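Long-range contact in vanadium-dependent haloperoxidase (PDB 4CIT), which probably uses a bound vanadate ion to oxidise halides, chiefly iodide, with hydrogen peroxide in a marine bacterium: residues V355-S369 and R418-G432. Sequence-based numbering, arbitrary orientation.
Sequences VLQTPPFPEYTSGHS and RMYGGIHYRAAIEVG. With VO4 (vanadate ion), chain B; VO4 (vanadate ion), chain D; VO4 (vanadate ion), chain F; VO4 (vanadate ion), chain E.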
loop_
_atom_site.group_PDB
_atom_site.type_symbol
_atom_site.label_atom_id
_atom_site.label_comp_id
_atom_site.label_asym_id
_atom_site.label_seq_id
_atom_site.Cartn_x
_atom_site.Cartn_y
_atom_site.Cartn_z
ATOM N N VAL A 355 -8.216 -2.246 -22.414
ATOM C CA VAL A 355 -8.857 -3.309 -21.681
ATOM C C VAL A 355 -9.413 -2.798 -20.356
ATOM O O VAL A 355 -10.568 -3.095 -20.008
ATOM C CB VAL A 355 -7.897 -4.495 -21.435
ATOM C CG1 VAL A 355 -8.450 -5.470 -20.438
ATOM C CG2 VAL A 355 -7.709 -5.277 -22.731
ATOM N N LEU A 356 -8.618 -2.048 -19.636
ATOM C CA LEU A 356 -9.049 -1.466 -18.351
ATOM C C LEU A 356 -9.384 0.000 -18.545
ATOM O O LEU A 356 -8.772 0.663 -19.359
ATOM C CB LEU A 356 -7.927 -1.560 -17.349
ATOM C CG LEU A 356 -7.468 -2.994 -17.050
ATOM C CD1 LEU A 356 -6.294 -2.940 -16.069
ATOM C CD2 LEU A 356 -8.543 -3.913 -16.524
ATOM N N GLN A 357 -10.235 0.531 -17.685
ATOM C CA GLN A 357 -10.430 1.956 -17.611
ATOM C C GLN A 357 -9.161 2.665 -17.118
ATOM O O GLN A 357 -8.517 2.165 -16.201
ATOM C CB GLN A 357 -11.567 2.240 -16.643
ATOM C CG GLN A 357 -11.938 3.710 -16.590
ATOM C CD GLN A 357 -13.229 3.984 -15.766
ATOM O OE1 GLN A 357 -13.215 4.721 -14.716
ATOM N NE2 GLN A 357 -14.355 3.417 -16.267
ATOM N N THR A 358 -8.863 3.843 -17.673
ATOM C CA THR A 358 -7.647 4.551 -17.313
ATOM C C THR A 358 -7.861 5.267 -16.007
ATOM O O THR A 358 -8.858 5.923 -15.869
ATOM C CB THR A 358 -7.263 5.570 -18.425
ATOM O OG1 THR A 358 -7.129 4.849 -19.689
ATOM C CG2 THR A 358 -5.926 6.199 -18.032
ATOM N N PRO A 359 -6.967 5.074 -15.026
ATOM C CA PRO A 359 -7.069 5.797 -13.806
ATOM C C PRO A 359 -6.828 7.262 -13.912
ATOM O O PRO A 359 -6.071 7.724 -14.749
ATOM C CB PRO A 359 -6.017 5.140 -12.939
ATOM C CG PRO A 359 -5.736 3.814 -13.563
ATOM C CD PRO A 359 -5.861 4.131 -14.993
ATOM N N PRO A 360 -7.448 8.059 -13.007
ATOM C CA PRO A 360 -7.393 9.487 -13.133
ATOM C C PRO A 360 -6.181 10.175 -12.573
ATOM O O PRO A 360 -6.278 10.946 -11.638
ATOM C CB PRO A 360 -8.652 9.945 -12.369
ATOM C CG PRO A 360 -8.779 8.926 -11.279
ATOM C CD PRO A 360 -8.313 7.607 -11.892
ATOM N N PHE A 361 -5.024 9.947 -13.172
ATOM C CA PHE A 361 -3.800 10.561 -12.763
ATOM C C PHE A 361 -2.755 10.359 -13.843
ATOM O O PHE A 361 -2.936 9.419 -14.703
ATOM C CB PHE A 361 -3.291 10.145 -11.375
ATOM C CG PHE A 361 -3.503 8.721 -11.026
ATOM C CD1 PHE A 361 -2.608 7.760 -11.426
ATOM C CD2 PHE A 361 -4.586 8.361 -10.269
ATOM C CE1 PHE A 361 -2.741 6.452 -11.065
ATOM C CE2 PHE A 361 -4.785 7.059 -9.914
ATOM C CZ PHE A 361 -3.882 6.074 -10.344
ATOM N N PRO A 362 -1.708 11.201 -13.870
ATOM C CA PRO A 362 -0.711 11.090 -14.911
ATOM C C PRO A 362 -0.003 9.728 -14.959
ATOM O O PRO A 362 -0.029 8.928 -14.013
ATOM C CB PRO A 362 0.273 12.207 -14.602
ATOM C CG PRO A 362 -0.576 13.204 -13.919
ATOM C CD PRO A 362 -1.439 12.386 -13.059
ATOM N N GLU A 363 0.612 9.484 -16.077
ATOM C CA GLU A 363 1.078 8.154 -16.499
ATOM C C GLU A 363 2.408 7.638 -15.899
ATOM O O GLU A 363 2.537 6.402 -15.695
ATOM C CB GLU A 363 1.096 8.089 -18.000
ATOM C CG GLU A 363 1.196 6.691 -18.553
ATOM C CD GLU A 363 2.550 6.104 -18.606
ATOM O OE1 GLU A 363 3.577 6.838 -18.682
ATOM O OE2 GLU A 363 2.588 4.853 -18.667
ATOM N N TYR A 364 3.374 8.488 -15.614
ATOM C CA TYR A 364 4.749 7.990 -15.444
ATOM C C TYR A 364 5.268 8.378 -14.063
ATOM O O TYR A 364 5.231 9.535 -13.751
ATOM C CB TYR A 364 5.649 8.628 -16.509
ATOM C CG TYR A 364 7.088 8.177 -16.520
ATOM C CD1 TYR A 364 7.499 7.050 -17.153
ATOM C CD2 TYR A 364 8.060 8.921 -15.826
ATOM C CE1 TYR A 364 8.835 6.672 -17.172
ATOM C CE2 TYR A 364 9.380 8.579 -15.835
ATOM C CZ TYR A 364 9.768 7.461 -16.500
ATOM O OH TYR A 364 11.081 7.119 -16.570
ATOM N N THR A 365 5.770 7.503 -13.252
ATOM C CA THR A 365 5.851 6.035 -13.436
ATOM C C THR A 365 4.564 5.373 -12.911
ATOM O O THR A 365 3.679 6.043 -12.325
ATOM C CB THR A 365 7.050 5.500 -12.620
ATOM O OG1 THR A 365 6.980 6.117 -11.312
ATOM C CG2 THR A 365 8.364 5.748 -13.337
ATOM N N SER A 366 4.382 4.077 -13.174
ATOM C CA SER A 366 3.213 3.310 -12.794
ATOM C C SER A 366 3.196 2.980 -11.297
ATOM O O SER A 366 4.190 2.439 -10.798
ATOM C CB SER A 366 3.212 1.984 -13.540
ATOM O OG SER A 366 2.361 1.005 -12.895
ATOM N N GLY A 367 2.113 3.394 -10.611
ATOM C CA GLY A 367 1.918 3.089 -9.244
ATOM C C GLY A 367 1.969 1.616 -8.903
ATOM O O GLY A 367 2.623 1.198 -7.930
ATOM N N HIS A 368 1.276 0.809 -9.693
ATOM C CA HIS A 368 1.331 -0.596 -9.500
ATOM C C HIS A 368 2.751 -1.098 -9.519
ATOM O O HIS A 368 3.159 -1.986 -8.727
ATOM C CB HIS A 368 0.554 -1.350 -10.584
ATOM C CG HIS A 368 -0.907 -1.331 -10.413
ATOM N ND1 HIS A 368 -1.658 -0.189 -10.581
ATOM C CD2 HIS A 368 -1.792 -2.350 -10.194
ATOM C CE1 HIS A 368 -2.934 -0.490 -10.355
ATOM N NE2 HIS A 368 -3.038 -1.795 -10.189
ATOM N N SER A 369 3.530 -0.608 -10.493
ATOM C CA SER A 369 4.910 -1.020 -10.661
ATOM C C SER A 369 5.835 -0.621 -9.520
ATOM O O SER A 369 6.580 -1.495 -8.976
ATOM C CB SER A 369 5.525 -0.563 -11.979
ATOM O OG SER A 369 4.698 -1.075 -13.023
ATOM N N ARG A 418 -0.381 -3.931 -16.380
ATOM C CA ARG A 418 -0.696 -2.575 -16.845
ATOM C C ARG A 418 -0.485 -2.358 -18.352
ATOM O O ARG A 418 -1.123 -1.463 -18.884
ATOM C CB ARG A 418 0.068 -1.520 -16.048
ATOM C CG ARG A 418 0.008 -1.784 -14.550
ATOM C CD ARG A 418 -1.381 -1.949 -13.981
ATOM N NE ARG A 418 -2.056 -0.625 -13.792
ATOM C CZ ARG A 418 -3.345 -0.419 -13.613
ATOM N NH1 ARG A 418 -4.231 -1.402 -13.629
ATOM N NH2 ARG A 418 -3.803 0.859 -13.383
ATOM N N MET A 419 0.357 -3.181 -18.965
ATOM C CA MET A 419 0.534 -3.188 -20.424
ATOM C C MET A 419 -0.640 -3.897 -21.039
ATOM O O MET A 419 -1.290 -3.334 -21.985
ATOM C CB MET A 419 1.851 -3.873 -20.822
ATOM C CG MET A 419 1.953 -4.069 -22.331
ATOM S SD MET A 419 1.973 -2.579 -23.338
ATOM C CE MET A 419 3.370 -1.748 -22.504
ATOM N N TYR A 420 -0.989 -5.067 -20.480
ATOM C CA TYR A 420 -2.210 -5.758 -20.976
ATOM C C TYR A 420 -3.405 -4.913 -20.792
ATOM O O TYR A 420 -4.359 -5.016 -21.572
ATOM C CB TYR A 420 -2.431 -7.051 -20.236
ATOM C CG TYR A 420 -1.258 -8.030 -20.239
ATOM C CD1 TYR A 420 -0.387 -8.105 -21.309
ATOM C CD2 TYR A 420 -1.107 -8.979 -19.205
ATOM C CE1 TYR A 420 0.661 -9.042 -21.344
ATOM C CE2 TYR A 420 -0.058 -9.902 -19.222
ATOM C CZ TYR A 420 0.794 -9.935 -20.272
ATOM O OH TYR A 420 1.807 -10.863 -20.348
ATOM N N GLY A 421 -3.402 -4.090 -19.726
ATOM C CA GLY A 421 -4.529 -3.259 -19.466
ATOM C C GLY A 421 -4.733 -2.024 -20.344
ATOM O O GLY A 421 -5.845 -1.425 -20.306
ATOM N N GLY A 422 -3.719 -1.632 -21.108
ATOM C CA GLY A 422 -3.787 -0.498 -22.053
ATOM C C GLY A 422 -3.677 0.844 -21.454
ATOM O O GLY A 422 -4.008 1.823 -22.101
ATOM N N ILE A 423 -3.173 0.923 -20.193
ATOM C CA ILE A 423 -3.133 2.193 -19.482
ATOM C C ILE A 423 -1.740 2.746 -19.164
ATOM O O ILE A 423 -1.610 3.845 -18.690
ATOM C CB ILE A 423 -4.046 2.201 -18.209
ATOM C CG1 ILE A 423 -3.475 1.331 -17.108
ATOM C CG2 ILE A 423 -5.477 1.876 -18.628
ATOM C CD1 ILE A 423 -3.670 -0.134 -17.258
ATOM N N HIS A 424 -0.710 1.944 -19.343
ATOM C CA HIS A 424 0.701 2.367 -19.190
ATOM C C HIS A 424 1.509 1.998 -20.361
ATOM O O HIS A 424 1.372 0.909 -20.917
ATOM C CB HIS A 424 1.352 1.782 -17.907
ATOM C CG HIS A 424 0.967 2.496 -16.637
ATOM N ND1 HIS A 424 1.302 3.796 -16.360
ATOM C CD2 HIS A 424 0.191 2.085 -15.597
ATOM C CE1 HIS A 424 0.820 4.130 -15.168
ATOM N NE2 HIS A 424 0.129 3.113 -14.689
ATOM N N TYR A 425 2.487 2.840 -20.673
ATOM C CA TYR A 425 3.550 2.483 -21.631
ATOM C C TYR A 425 4.636 1.628 -20.950
ATOM O O TYR A 425 4.811 1.647 -19.714
ATOM C CB TYR A 425 4.244 3.761 -22.170
ATOM C CG TYR A 425 3.321 4.884 -22.640
ATOM C CD1 TYR A 425 2.688 4.849 -23.824
ATOM C CD2 TYR A 425 3.055 5.934 -21.810
ATOM C CE1 TYR A 425 1.791 5.881 -24.233
ATOM C CE2 TYR A 425 2.211 6.977 -22.186
ATOM C CZ TYR A 425 1.552 6.937 -23.395
ATOM O OH TYR A 425 0.715 8.011 -23.646
ATOM N N ARG A 426 5.485 0.999 -21.758
ATOM C CA ARG A 426 6.577 0.209 -21.240
ATOM C C ARG A 426 7.453 0.928 -20.250
ATOM O O ARG A 426 7.851 0.320 -19.203
ATOM C CB ARG A 426 7.397 -0.420 -22.409
ATOM C CG ARG A 426 8.643 -1.227 -21.980
ATOM C CD ARG A 426 9.346 -1.705 -23.241
ATOM N NE ARG A 426 8.548 -2.760 -23.860
ATOM C CZ ARG A 426 8.544 -4.044 -23.504
ATOM N NH1 ARG A 426 9.389 -4.497 -22.572
ATOM N NH2 ARG A 426 7.734 -4.921 -24.129
ATOM N N ALA A 427 7.864 2.147 -20.569
ATOM C CA ALA A 427 8.811 2.879 -19.672
ATOM C C ALA A 427 8.263 3.071 -18.277
ATOM O O ALA A 427 8.989 2.862 -17.265
ATOM C CB ALA A 427 9.232 4.182 -20.256
ATOM N N ALA A 428 6.965 3.437 -18.173
ATOM C CA ALA A 428 6.348 3.662 -16.855
ATOM C C ALA A 428 6.346 2.394 -16.023
ATOM O O ALA A 428 6.570 2.437 -14.808
ATOM C CB ALA A 428 4.913 4.149 -17.044
ATOM N N ILE A 429 6.277 1.252 -16.686
ATOM C CA ILE A 429 6.271 -0.015 -16.043
ATOM C C ILE A 429 7.668 -0.501 -15.650
ATOM O O ILE A 429 7.917 -0.802 -14.470
ATOM C CB ILE A 429 5.590 -1.091 -16.961
ATOM C CG1 ILE A 429 4.099 -0.728 -17.220
ATOM C CG2 ILE A 429 5.781 -2.485 -16.406
ATOM C CD1 ILE A 429 3.512 -1.515 -18.350
ATOM N N GLU A 430 8.593 -0.506 -16.613
ATOM C CA GLU A 430 9.971 -1.007 -16.375
ATOM C C GLU A 430 10.750 -0.092 -15.451
ATOM O O GLU A 430 11.355 -0.553 -14.457
ATOM C CB GLU A 430 10.674 -1.169 -17.681
ATOM C CG GLU A 430 10.005 -2.320 -18.441
ATOM C CD GLU A 430 10.777 -2.701 -19.700
ATOM O OE1 GLU A 430 11.685 -2.000 -20.076
ATOM O OE2 GLU A 430 10.429 -3.692 -20.310
ATOM N N VAL A 431 10.653 1.200 -15.717
ATOM C CA VAL A 431 11.325 2.171 -14.899
ATOM C C VAL A 431 10.665 2.227 -13.526
ATOM O O VAL A 431 11.350 2.400 -12.451
ATOM C CB VAL A 431 11.424 3.570 -15.553
ATOM C CG1 VAL A 431 12.054 4.502 -14.565
ATOM C CG2 VAL A 431 12.153 3.463 -16.892
ATOM N N GLY A 432 9.335 2.071 -13.479
ATOM C CA GLY A 432 8.630 2.056 -12.196
ATOM C C GLY A 432 9.001 0.898 -11.288
ATOM O O GLY A 432 9.204 1.070 -10.078
HETATM V V VO4 B . -0.965 3.094 -12.831
HETATM O O2 VO4 D . -0.214 1.396 -12.659
HETATM O O4 VO4 F . -2.299 3.507 -13.569
HETATM O O3 VO4 E . 0.020 4.396 -12.295
HETATM O O HOH W 1 -5.398 -3.073 -23.347
HETATM O O HOH W 2 -4.902 4.492 -21.506
HETATM O O HOH W 3 5.884 5.800 -19.898
#
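Ser366 and His424 meet at the vanadate: His424 NE2 binds the vanadium at 2.2 Å, while Ser366 CB packs over the imidazole face. Small and hydroxylated, Ser366 sends OG, turned anti to its backbone N (chi1 160°), 2.6 Å to vanadate O2. Arg418 suits an anionic cofactor, donating from NE to O2 and from NH2 to O4. Its guanidinium lies flat on His368, centres 3.6 Å apart and planes 17° apart, with Ile423 CD1 against the opposite face. Gly367 N donates to O3 and His368 ND1 to O2, His368 NE2 being hydrogen-bonded to Trp266 O.

In the second shell, Glu363 OE2 accepts from His424 ND1 and from Tyr425 N, both at 2.8 Å and from opposite faces of the carboxylate plane. These bonds hold OE2; ND1's, with the NE2-vanadium bond, fixes the imidazole's rotation. An alanine in place of Glu363 would probably leave ND1 and Tyr425 N without their acceptor and the imidazole, then held mainly through NE2, freer to turn.

Farther out, Leu356 N bonds to Gly421 O and Ser366 N to Ala428 O. The contact thus joins helix 367-383 and the loop before it to helices 407-420 and 426-446 and their connecting turn, while Lys332 of helix 307-335 also binds vanadate.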